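Thermospermine synthase (Medicago truncatula, PDB 6BQ6) probably transfers an aminopropyl group from decarboxylated S-adenosylmethionine to spermidine, yielding thermospermine and methylthioadenosine in polyamine biosynthesis. Local coordinates at residues 87-92 / 116-121. Residues are numbered along the deposited sequence; the frame is centred on the assembly and turned at random.
Sequences YHECLV and ARELLR. With TER (N-(3-amino-propyl)-N-(5-aminopropyl)-1,4-diaminobutane), chain F.
In the Rossmann-like catalytic domain, helix 84-98 packs on helix 114-120, which follows strand 104-107 of the mixed sheet. The axes of 87-92 and 116-120 cross at -57°, 9.2 Å apart at closest approach. Val92 CG1, anti to its backbone N (chi1 169°), reaches Leu119 CD2 at 3.6 Å, while Val92 CB meets Glu118 CB. Glu118 CG, anti to the carbonyl carbon (chi1 -65°), lies 3.9 Å from His88 CB. The salt bridges of Glu118 stay within its own segment: Arg117 grips it side-on, NE and NH2 both bonding OE2 at 3.0 Å on the anti side of the carboxylate, and Arg121 NH1 takes the syn lone pair of OE1 at 2.7 Å. Arg117 NH1 also bonds Asn148, its NH2 pairs with Glu84, and His93 bonds Glu118 OE1. An alanine in place of Glu118 would probably leave Arg117 and Arg121 without this shared carboxylate and open a gap beside His88 CB. Backbone nitrogens of Arg288, Tyr289 and Leu290 hold the Glu89 carboxylate. Two residues before Glu89, Tyr87 lines the thermospermine pocket and bonds Asp181, the predicted proton acceptor. Across the helices, the ion pair of Glu89 OE2 with Arg121 NH1 is long, 4.0 Å. Between the like-charged carboxylates, one water donates to Glu89 OE2 at 2.8 Å and to Glu118 OE2 at 2.9 Å.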
loop_
_atom_site.group_PDB
_atom_site.type_symbol
_atom_site.label_atom_id
_atom_site.label_comp_id
_atom_site.label_asym_id
_atom_site.label_seq_id
_atom_site.Cartn_x
_atom_site.Cartn_y
_atom_site.Cartn_z
ATOM N N TYR B 87 11.670 6.972 -23.783
ATOM C CA TYR B 87 12.386 8.043 -23.158
ATOM C C TYR B 87 13.712 8.256 -23.927
ATOM O O TYR B 87 14.091 9.386 -24.195
ATOM C CB TYR B 87 12.662 7.703 -21.671
ATOM C CG TYR B 87 13.598 8.667 -21.021
ATOM C CD1 TYR B 87 13.131 9.821 -20.379
ATOM C CD2 TYR B 87 14.967 8.433 -21.016
ATOM C CE1 TYR B 87 14.027 10.717 -19.796
ATOM C CE2 TYR B 87 15.852 9.323 -20.464
ATOM C CZ TYR B 87 15.376 10.453 -19.842
ATOM O OH TYR B 87 16.274 11.335 -19.256
ATOM N N HIS B 88 14.407 7.177 -24.244
ATOM C CA HIS B 88 15.723 7.353 -24.828
ATOM C C HIS B 88 15.675 7.781 -26.289
ATOM O O HIS B 88 16.511 8.567 -26.715
ATOM C CB HIS B 88 16.573 6.127 -24.580
ATOM C CG HIS B 88 16.916 5.964 -23.140
ATOM N ND1 HIS B 88 16.283 5.058 -22.315
ATOM C CD2 HIS B 88 17.729 6.703 -22.336
ATOM C CE1 HIS B 88 16.748 5.197 -21.082
ATOM N NE2 HIS B 88 17.639 6.176 -21.075
ATOM N N GLU B 89 14.711 7.303 -27.063
ATOM C CA GLU B 89 14.543 7.817 -28.424
ATOM C C GLU B 89 14.131 9.282 -28.440
ATOM O O GLU B 89 14.669 10.062 -29.219
ATOM C CB GLU B 89 13.525 7.023 -29.210
ATOM C CG GLU B 89 14.023 5.657 -29.682
ATOM C CD GLU B 89 13.050 4.955 -30.602
ATOM O OE1 GLU B 89 12.095 5.592 -31.135
ATOM O OE2 GLU B 89 13.250 3.733 -30.837
ATOM N N CYS B 90 13.204 9.657 -27.553
ATOM C CA CYS B 90 12.796 11.074 -27.436
ATOM C C CYS B 90 13.916 11.986 -26.962
ATOM O O CYS B 90 14.029 13.109 -27.471
ATOM C CB CYS B 90 11.599 11.278 -26.541
ATOM S SG CYS B 90 10.064 10.638 -27.262
ATOM N N LEU B 91 14.733 11.516 -26.032
ATOM C CA LEU B 91 15.842 12.301 -25.501
ATOM C C LEU B 91 16.894 12.566 -26.569
ATOM O O LEU B 91 17.441 13.647 -26.637
ATOM C CB LEU B 91 16.528 11.607 -24.348
ATOM C CG LEU B 91 17.821 12.204 -23.709
ATOM C CD1 LEU B 91 17.514 13.592 -23.129
ATOM C CD2 LEU B 91 18.407 11.281 -22.702
ATOM N N VAL B 92 17.174 11.570 -27.407
ATOM C CA VAL B 92 18.330 11.582 -28.327
ATOM C C VAL B 92 18.040 12.011 -29.747
ATOM O O VAL B 92 18.698 12.910 -30.289
ATOM C CB VAL B 92 19.031 10.193 -28.321
ATOM C CG1 VAL B 92 20.053 10.078 -29.436
ATOM C CG2 VAL B 92 19.674 9.961 -26.944
ATOM N N ALA B 116 23.563 6.503 -24.563
ATOM C CA ALA B 116 24.693 6.185 -25.400
ATOM C C ALA B 116 24.256 5.241 -26.545
ATOM O O ALA B 116 24.611 5.461 -27.689
ATOM C CB ALA B 116 25.798 5.540 -24.592
ATOM N N ARG B 117 23.498 4.209 -26.196
ATOM C CA ARG B 117 23.025 3.235 -27.193
ATOM C C ARG B 117 22.304 3.946 -28.347
ATOM O O ARG B 117 22.577 3.703 -29.539
ATOM C CB ARG B 117 22.075 2.236 -26.534
ATOM C CG ARG B 117 21.499 1.241 -27.508
ATOM C CD ARG B 117 20.365 0.525 -26.855
ATOM N NE ARG B 117 19.181 1.361 -26.716
ATOM C CZ ARG B 117 18.409 1.442 -25.637
ATOM N NH1 ARG B 117 18.718 0.814 -24.506
ATOM N NH2 ARG B 117 17.281 2.187 -25.690
ATOM N N GLU B 118 21.346 4.827 -28.003
ATOM C CA GLU B 118 20.628 5.518 -29.064
ATOM C C GLU B 118 21.514 6.459 -29.899
ATOM O O GLU B 118 21.355 6.572 -31.090
ATOM C CB GLU B 118 19.418 6.269 -28.503
ATOM C CG GLU B 118 18.354 5.360 -27.922
ATOM C CD GLU B 118 17.807 4.341 -28.941
ATOM O OE1 GLU B 118 17.548 4.668 -30.102
ATOM O OE2 GLU B 118 17.619 3.165 -28.550
ATOM N N LEU B 119 22.409 7.202 -29.243
ATOM C CA LEU B 119 23.377 8.037 -29.942
ATOM C C LEU B 119 24.236 7.251 -30.926
ATOM O O LEU B 119 24.452 7.700 -32.037
ATOM C CB LEU B 119 24.307 8.727 -28.970
ATOM C CG LEU B 119 23.649 9.858 -28.151
ATOM C CD1 LEU B 119 24.371 10.145 -26.845
ATOM C CD2 LEU B 119 23.480 11.107 -28.975
ATOM N N LEU B 120 24.659 6.077 -30.506
ATOM C CA LEU B 120 25.547 5.229 -31.344
ATOM C C LEU B 120 24.848 4.587 -32.545
ATOM O O LEU B 120 25.491 4.052 -33.428
ATOM C CB LEU B 120 26.190 4.158 -30.461
ATOM C CG LEU B 120 27.209 4.777 -29.466
ATOM C CD1 LEU B 120 27.494 3.768 -28.373
ATOM C CD2 LEU B 120 28.542 5.212 -30.069
ATOM N N ARG B 121 23.523 4.617 -32.581
ATOM C CA ARG B 121 22.773 4.267 -33.782
ATOM C C ARG B 121 22.973 5.234 -34.926
ATOM O O ARG B 121 22.661 4.892 -36.044
ATOM C CB ARG B 121 21.278 4.097 -33.484
ATOM C CG ARG B 121 21.014 2.937 -32.529
ATOM C CD ARG B 121 19.530 2.801 -32.169
ATOM N NE ARG B 121 18.699 2.633 -33.355
ATOM C CZ ARG B 121 17.446 3.072 -33.509
ATOM N NH1 ARG B 121 16.822 3.762 -32.582
ATOM N NH2 ARG B 121 16.831 2.858 -34.642
HETATM N N1 TER F . 20.574 9.706 -13.308
HETATM C C2 TER F . 20.278 9.283 -14.661
HETATM C C3 TER F . 19.222 10.198 -15.272
HETATM C C4 TER F . 17.857 10.038 -14.655
HETATM N N5 TER F . 16.857 10.725 -15.439
HETATM C C6 TER F . 15.682 10.020 -15.899
HETATM C C7 TER F . 14.461 10.927 -15.905
HETATM C C8 TER F . 13.211 10.069 -15.830
HETATM N N9 TER F . 12.816 9.772 -14.470
HETATM C C10 TER F . 11.658 8.941 -14.265
HETATM C C11 TER F . 10.908 9.204 -12.978
HETATM C C12 TER F . 9.554 8.500 -13.078
HETATM C C13 TER F . 8.836 8.383 -11.742
HETATM N N14 TER F . 9.001 9.584 -10.943
HETATM O O HOH W 1 15.228 2.056 -29.772
#